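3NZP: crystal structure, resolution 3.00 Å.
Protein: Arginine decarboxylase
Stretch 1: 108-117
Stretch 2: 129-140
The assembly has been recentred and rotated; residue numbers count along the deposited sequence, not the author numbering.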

# COMPACT_ATOMS: atom_id res chain seq x y z
N LEU B 108 -8.97 15.76 -18.89
CA LEU B 108 -8.91 14.62 -17.98
C LEU B 108 -8.31 13.42 -18.67
O LEU B 108 -8.51 13.20 -19.87
CB LEU B 108 -10.31 14.26 -17.46
CG LEU B 108 -10.97 15.18 -16.44
CD1 LEU B 108 -12.38 14.72 -16.13
CD2 LEU B 108 -10.14 15.19 -15.18
N GLU B 109 -7.56 12.63 -17.91
CA GLU B 109 -6.93 11.44 -18.45
C GLU B 109 -7.52 10.24 -17.72
O GLU B 109 -7.77 10.31 -16.52
CB GLU B 109 -5.41 11.53 -18.23
CG GLU B 109 -4.60 10.41 -18.84
CD GLU B 109 -4.52 9.19 -17.95
OE1 GLU B 109 -4.13 8.12 -18.45
OE2 GLU B 109 -4.84 9.30 -16.74
N ALA B 110 -7.78 9.16 -18.43
CA ALA B 110 -8.33 7.97 -17.81
C ALA B 110 -7.52 6.77 -18.25
O ALA B 110 -6.99 6.75 -19.36
CB ALA B 110 -9.78 7.80 -18.21
N GLY B 111 -7.43 5.78 -17.38
CA GLY B 111 -6.66 4.60 -17.70
C GLY B 111 -7.41 3.32 -17.41
O GLY B 111 -6.80 2.28 -17.16
N SER B 112 -8.74 3.39 -17.44
CA SER B 112 -9.57 2.23 -17.18
C SER B 112 -11.02 2.57 -17.53
O SER B 112 -11.39 3.74 -17.66
CB SER B 112 -9.49 1.83 -15.69
OG SER B 112 -10.12 2.78 -14.85
N LYS B 113 -11.85 1.53 -17.67
CA LYS B 113 -13.25 1.72 -17.99
C LYS B 113 -13.89 2.61 -16.93
O LYS B 113 -14.61 3.56 -17.24
CB LYS B 113 -13.97 0.37 -18.03
CG LYS B 113 -13.45 -0.55 -19.10
CD LYS B 113 -14.17 -1.87 -19.07
CE LYS B 113 -13.54 -2.85 -20.06
NZ LYS B 113 -14.20 -4.18 -19.94
N ALA B 114 -13.62 2.29 -15.67
CA ALA B 114 -14.17 3.05 -14.57
C ALA B 114 -13.82 4.54 -14.69
O ALA B 114 -14.71 5.39 -14.60
CB ALA B 114 -13.65 2.51 -13.25
N GLU B 115 -12.54 4.84 -14.90
CA GLU B 115 -12.11 6.23 -15.02
C GLU B 115 -12.66 6.92 -16.26
O GLU B 115 -13.04 8.09 -16.20
CB GLU B 115 -10.58 6.32 -15.02
CG GLU B 115 -9.95 5.78 -13.76
CD GLU B 115 -8.46 6.08 -13.69
OE1 GLU B 115 -7.79 6.02 -14.74
OE2 GLU B 115 -7.98 6.35 -12.58
N LEU B 116 -12.68 6.21 -17.39
CA LEU B 116 -13.18 6.80 -18.62
C LEU B 116 -14.62 7.25 -18.42
O LEU B 116 -14.98 8.36 -18.79
CB LEU B 116 -13.13 5.79 -19.78
CG LEU B 116 -12.82 6.36 -21.17
CD1 LEU B 116 -13.29 5.36 -22.20
CD2 LEU B 116 -13.50 7.70 -21.39
N LEU B 117 -15.45 6.38 -17.85
CA LEU B 117 -16.84 6.74 -17.61
C LEU B 117 -16.90 8.01 -16.78
O LEU B 117 -17.58 8.96 -17.16
CB LEU B 117 -17.61 5.62 -16.88
CG LEU B 117 -18.51 4.65 -17.67
CD1 LEU B 117 -19.02 5.33 -18.94
CD2 LEU B 117 -17.74 3.37 -18.03
N ILE B 129 -9.83 14.64 -23.55
CA ILE B 129 -9.87 13.50 -22.67
C ILE B 129 -8.93 12.50 -23.31
O ILE B 129 -9.18 12.04 -24.42
CB ILE B 129 -11.29 12.90 -22.58
CG1 ILE B 129 -12.20 13.85 -21.80
CG2 ILE B 129 -11.26 11.56 -21.87
CD1 ILE B 129 -13.61 13.35 -21.68
N THR B 130 -7.82 12.21 -22.64
CA THR B 130 -6.89 11.24 -23.19
C THR B 130 -7.17 9.92 -22.48
O THR B 130 -7.65 9.91 -21.34
CB THR B 130 -5.40 11.64 -22.97
OG1 THR B 130 -5.20 12.05 -21.61
CG2 THR B 130 -5.00 12.77 -23.91
N VAL B 131 -6.88 8.82 -23.15
CA VAL B 131 -7.11 7.50 -22.58
C VAL B 131 -5.89 6.58 -22.77
O VAL B 131 -5.56 6.18 -23.88
CB VAL B 131 -8.34 6.80 -23.25
CG1 VAL B 131 -8.66 5.52 -22.51
CG2 VAL B 131 -9.55 7.73 -23.23
N ASN B 132 -5.23 6.25 -21.67
CA ASN B 132 -4.06 5.38 -21.73
C ASN B 132 -4.40 4.02 -21.14
O ASN B 132 -5.50 3.81 -20.63
CB ASN B 132 -2.90 6.01 -20.97
CG ASN B 132 -2.43 7.28 -21.62
OD1 ASN B 132 -2.05 7.28 -22.79
ND2 ASN B 132 -2.45 8.38 -20.87
N GLY B 133 -3.47 3.08 -21.23
CA GLY B 133 -3.73 1.75 -20.69
C GLY B 133 -4.11 0.75 -21.76
O GLY B 133 -4.29 1.10 -22.92
N PHE B 134 -4.23 -0.52 -21.37
CA PHE B 134 -4.60 -1.57 -22.31
C PHE B 134 -6.10 -1.53 -22.52
O PHE B 134 -6.85 -1.32 -21.57
CB PHE B 134 -4.15 -2.92 -21.77
CG PHE B 134 -2.66 -3.01 -21.62
CD1 PHE B 134 -1.84 -3.21 -22.73
CD2 PHE B 134 -2.07 -2.80 -20.37
CE1 PHE B 134 -0.46 -3.21 -22.60
CE2 PHE B 134 -0.68 -2.79 -20.24
CZ PHE B 134 0.12 -2.99 -21.36
N LYS B 135 -6.53 -1.74 -23.75
CA LYS B 135 -7.95 -1.66 -24.04
C LYS B 135 -8.52 -2.88 -24.71
O LYS B 135 -7.85 -3.57 -25.47
CB LYS B 135 -8.19 -0.44 -24.92
CG LYS B 135 -7.35 0.77 -24.52
CD LYS B 135 -7.32 1.82 -25.60
CE LYS B 135 -6.14 2.74 -25.44
NZ LYS B 135 -6.28 3.56 -24.22
N ASP B 136 -9.78 -3.18 -24.42
CA ASP B 136 -10.43 -4.30 -25.07
C ASP B 136 -11.47 -3.69 -25.96
O ASP B 136 -11.60 -2.47 -26.02
CB ASP B 136 -11.08 -5.25 -24.06
CG ASP B 136 -12.02 -4.55 -23.13
OD1 ASP B 136 -12.64 -5.24 -22.29
OD2 ASP B 136 -12.14 -3.30 -23.21
N ARG B 137 -12.23 -4.53 -26.66
CA ARG B 137 -13.25 -4.01 -27.55
C ARG B 137 -14.20 -3.10 -26.80
O ARG B 137 -14.58 -2.05 -27.30
CB ARG B 137 -14.02 -5.15 -28.21
CG ARG B 137 -13.12 -6.21 -28.85
CD ARG B 137 -13.93 -7.12 -29.79
NE ARG B 137 -14.25 -6.43 -31.03
CZ ARG B 137 -13.40 -6.25 -32.04
NH1 ARG B 137 -13.79 -5.61 -33.14
NH2 ARG B 137 -12.17 -6.73 -31.97
N GLU B 138 -14.56 -3.49 -25.58
CA GLU B 138 -15.49 -2.67 -24.80
C GLU B 138 -14.95 -1.27 -24.53
O GLU B 138 -15.62 -0.28 -24.82
CB GLU B 138 -15.83 -3.37 -23.47
CG GLU B 138 -16.70 -2.53 -22.52
CD GLU B 138 -17.06 -3.24 -21.21
OE1 GLU B 138 -17.52 -2.56 -20.26
OE2 GLU B 138 -16.89 -4.48 -21.12
N LEU B 139 -13.74 -1.16 -23.99
CA LEU B 139 -13.17 0.16 -23.71
C LEU B 139 -13.08 1.05 -24.96
O LEU B 139 -13.37 2.24 -24.90
CB LEU B 139 -11.79 -0.00 -23.06
CG LEU B 139 -11.14 1.24 -22.46
CD1 LEU B 139 -12.06 1.92 -21.48
CD2 LEU B 139 -9.87 0.81 -21.76
N ILE B 140 -12.70 0.46 -26.09
CA ILE B 140 -12.60 1.21 -27.33
C ILE B 140 -13.97 1.72 -27.74
O ILE B 140 -14.14 2.88 -28.10
CB ILE B 140 -12.02 0.32 -28.45
CG1 ILE B 140 -10.64 -0.18 -28.02
CG2 ILE B 140 -11.90 1.10 -29.75
CD1 ILE B 140 -9.96 -1.06 -29.03

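The striking feature of this contact is a repeated plan: each stretch runs strand, turn, capped helix, and a single lysine ties the start of one helix to the start of the other. Lys113, extended beyond an m chi1, carries NZ to 3.0 Å from Asp136 OD1, forming a salt bridge, and to 3.0 Å from Glu138 OE2, a second salt bridge whose hydrogen bond is weak. Asp136 does double duty. While OD1 meets the lysine, its OD2 accepts from Leu139 N at 2.8 Å, capping the second helix. Ser112 holds the equivalent N-cap position in the first stretch, where its OG accepts from Glu115 N at 3.2 Å.

Upstream, the strands 108-110 and 129-131 lie parallel, their directions 20° apart. As parallel pairing requires, a residue of one strand bonds to the two residues flanking its partner on the other: Thr130 N gives to Leu108 O (3.0 Å), Ala110 N to Thr130 O (3.0 Å), and Asn132 N to Ala110 O (2.9 Å). The last of these carries the pairing one residue past the second strand, to Asn132. There Gly133 adopts a phi of 100° and psi of 174°, at which a CB would jam against the preceding carbonyl and also sit tight against Gly111 O.

The two sheet faces follow different chemistry. Glu109 and Thr130 share the polar one, and the end of Glu109 reaches along it so that OE1 accepts from Asn132 ND2 at 3.0 Å, a side-chain bond beside the backbone ladder. Leu108, Ala110, Ile129 and Val131 line the other face, and Leu116 of the first helix packs against its Ile129 and Val131 side. Leu116 points toward the second stretch, its CG 4.1 Å from Val131 CG2 and its CD1 3.7 Å from Leu139 CD1. Leu139 CD1 also packs 3.7 Å from Lys113 CG, so the lysine's aliphatic stem joins the apolar contact while its charged end meets the acids.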